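Local coordinates for protein pyridoxal kinase (Entamoeba histolytica, PDB 4S1I) that probably phosphorylates pyridoxal at the expense of ATP to give pyridoxal 5'-phosphate, as a metal-binding kinase of the ribokinase clan, at residues L234-N239 and F274-I279. Residues are numbered along the deposited sequence; the frame is centred on the assembly and turned at random.
Sequences LEHAVN and FTITYI
Asn239 reaches from the helix to the backbone of Phe274 and grips it twice, using its amide group as both acceptor and donor. Phe274 N gives its hydrogen to Asn239 OD1 at 3.2 Å, lying in the plane of that carbonyl and on a lone pair. In return Asn239 ND2 donates to Phe274 O at 2.9 Å; the acceptor lies close to the amide plane, although the N-H comes from well above the plane of the peptide carbonyl. The side-chain amide thus bonds both N and O of one residue, much as a neighbouring antiparallel strand would, and its rotation is fixed. The first torsion of Asn239 (chi1 -156°) swings its CG roughly opposite the backbone N, carrying the buried amide out toward the loop.

A second polar link joins Glu235 to Tyr278. The phenol OH donates to Glu235 OE1 at 2.7 Å, on the syn lone pair, and OE2 is just as near the hydroxyl, so the carboxylate straddles it. OE1 also lies in plane at the ring edge, 3.4 Å from Tyr278 CE1, with carboxylate and ring planes 28° apart.

Ile276 fills the middle between these two links. Ile276 CD1 lies 3.8 Å from both Glu235 CB and Glu235 CG, the two side chains crossing near a right angle, while Ile276 CG1 passes 4.1 Å from Asn239 ND2. The His236 ring approaches the same methyl obliquely, its ND1 being hydrogen-bonded to Glu272.

The contact ties the loop leading into strand 277-278 to the first turns of helix 234-250, which lies against the four-stranded antiparallel sheet. Within this chain, 277-278 is an outermost strand of that sheet, pairing with strand 202-205, whose Phe202 and Ile204 touch Glu235 and Phe274 respectively. Farther along the helix, Phe274 packs on Ile242 and on Gln246, an ADP-binding residue.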
loop_
_atom_site.group_PDB
_atom_site.type_symbol
_atom_site.label_atom_id
_atom_site.label_comp_id
_atom_site.label_asym_id
_atom_site.label_seq_id
_atom_site.Cartn_x
_atom_site.Cartn_y
_atom_site.Cartn_z
ATOM N N LEU B 234 15.034 -22.620 2.882
ATOM C CA LEU B 234 14.056 -22.295 3.965
ATOM C C LEU B 234 14.698 -22.110 5.306
ATOM O O LEU B 234 14.317 -21.137 6.068
ATOM C CB LEU B 234 12.925 -23.401 4.003
ATOM C CG LEU B 234 11.894 -23.270 5.078
ATOM C CD1 LEU B 234 11.061 -22.003 4.923
ATOM C CD2 LEU B 234 10.992 -24.507 5.077
ATOM N N GLU B 235 15.558 -23.004 5.761
ATOM C CA GLU B 235 16.149 -22.854 7.087
ATOM C C GLU B 235 16.846 -21.517 7.301
ATOM O O GLU B 235 16.715 -20.774 8.330
ATOM C CB GLU B 235 16.943 -24.051 7.532
ATOM C CG GLU B 235 18.158 -24.338 6.740
ATOM C CD GLU B 235 18.863 -25.566 7.364
ATOM O OE1 GLU B 235 18.181 -26.560 7.824
ATOM O OE2 GLU B 235 20.085 -25.557 7.424
ATOM N N HIS B 236 17.625 -21.102 6.287
ATOM C CA HIS B 236 18.222 -19.810 6.311
ATOM C C HIS B 236 17.283 -18.623 6.171
ATOM O O HIS B 236 17.513 -17.529 6.765
ATOM C CB HIS B 236 19.275 -19.791 5.157
ATOM C CG HIS B 236 20.301 -20.826 5.369
ATOM N ND1 HIS B 236 21.246 -20.686 6.348
ATOM C CD2 HIS B 236 20.566 -21.983 4.757
ATOM C CE1 HIS B 236 22.040 -21.740 6.341
ATOM N NE2 HIS B 236 21.638 -22.557 5.392
ATOM N N ALA B 237 16.224 -18.737 5.408
ATOM C CA ALA B 237 15.255 -17.723 5.224
ATOM C C ALA B 237 14.545 -17.481 6.636
ATOM O O ALA B 237 14.285 -16.360 6.985
ATOM C CB ALA B 237 14.264 -18.092 4.156
ATOM N N VAL B 238 14.221 -18.559 7.298
ATOM C CA VAL B 238 13.632 -18.371 8.678
ATOM C C VAL B 238 14.631 -17.659 9.572
ATOM O O VAL B 238 14.232 -16.732 10.318
ATOM C CB VAL B 238 13.291 -19.781 9.240
ATOM C CG1 VAL B 238 12.874 -19.692 10.747
ATOM C CG2 VAL B 238 12.196 -20.474 8.457
ATOM N N ASN B 239 15.901 -18.085 9.613
ATOM C CA ASN B 239 16.908 -17.458 10.440
ATOM C C ASN B 239 17.003 -15.980 10.123
ATOM O O ASN B 239 17.024 -15.127 11.029
ATOM C CB ASN B 239 18.205 -18.202 10.307
ATOM C CG ASN B 239 19.152 -18.029 11.508
ATOM O OD1 ASN B 239 19.034 -17.121 12.284
ATOM N ND2 ASN B 239 20.175 -18.873 11.595
ATOM N N PHE B 274 21.000 -16.652 14.758
ATOM C CA PHE B 274 20.625 -17.713 15.628
ATOM C C PHE B 274 21.117 -19.032 15.138
ATOM O O PHE B 274 21.678 -19.128 14.030
ATOM C CB PHE B 274 19.150 -17.676 15.791
ATOM C CG PHE B 274 18.687 -16.407 16.480
ATOM C CD1 PHE B 274 19.078 -16.141 17.809
ATOM C CD2 PHE B 274 17.974 -15.429 15.795
ATOM C CE1 PHE B 274 18.694 -14.971 18.430
ATOM C CE2 PHE B 274 17.542 -14.271 16.441
ATOM C CZ PHE B 274 17.931 -14.025 17.735
ATOM N N THR B 275 20.985 -20.037 16.010
ATOM C CA THR B 275 21.427 -21.349 15.689
ATOM C C THR B 275 20.304 -22.280 15.272
ATOM O O THR B 275 19.281 -22.415 15.949
ATOM C CB THR B 275 22.171 -21.931 16.918
ATOM O OG1 THR B 275 23.297 -21.086 17.236
ATOM C CG2 THR B 275 22.658 -23.367 16.649
ATOM N N ILE B 276 20.463 -22.915 14.124
ATOM C CA ILE B 276 19.543 -23.934 13.629
ATOM C C ILE B 276 19.858 -25.233 14.391
ATOM O O ILE B 276 20.986 -25.723 14.312
ATOM C CB ILE B 276 19.684 -24.143 12.123
ATOM C CG1 ILE B 276 19.286 -22.847 11.405
ATOM C CG2 ILE B 276 18.805 -25.296 11.645
ATOM C CD1 ILE B 276 19.600 -22.711 9.913
ATOM N N THR B 277 18.892 -25.767 15.178
ATOM C CA THR B 277 19.108 -26.974 15.995
ATOM C C THR B 277 18.268 -28.133 15.453
ATOM O O THR B 277 17.047 -28.065 15.493
ATOM C CB THR B 277 18.839 -26.680 17.446
ATOM O OG1 THR B 277 19.905 -25.817 17.880
ATOM C CG2 THR B 277 18.892 -27.979 18.321
ATOM N N TYR B 278 18.917 -29.161 14.876
ATOM C CA TYR B 278 18.163 -30.281 14.349
ATOM C C TYR B 278 17.651 -31.220 15.418
ATOM O O TYR B 278 18.402 -31.615 16.317
ATOM C CB TYR B 278 18.987 -31.063 13.329
ATOM C CG TYR B 278 19.349 -30.177 12.182
ATOM C CD1 TYR B 278 18.376 -29.724 11.310
ATOM C CD2 TYR B 278 20.639 -29.860 11.915
ATOM C CE1 TYR B 278 18.676 -28.879 10.264
ATOM C CE2 TYR B 278 20.935 -29.030 10.855
ATOM C CZ TYR B 278 19.976 -28.567 10.013
ATOM O OH TYR B 278 20.297 -27.729 8.958
ATOM N N ILE B 279 16.366 -31.545 15.361
ATOM C CA ILE B 279 15.729 -32.333 16.396
ATOM C C ILE B 279 15.380 -33.781 15.922
ATOM O O ILE B 279 15.357 -34.077 14.756
ATOM C CB ILE B 279 14.473 -31.670 16.953
ATOM C CG1 ILE B 279 13.441 -31.481 15.861
ATOM C CG2 ILE B 279 14.798 -30.339 17.627
ATOM C CD1 ILE B 279 12.092 -31.092 16.380
#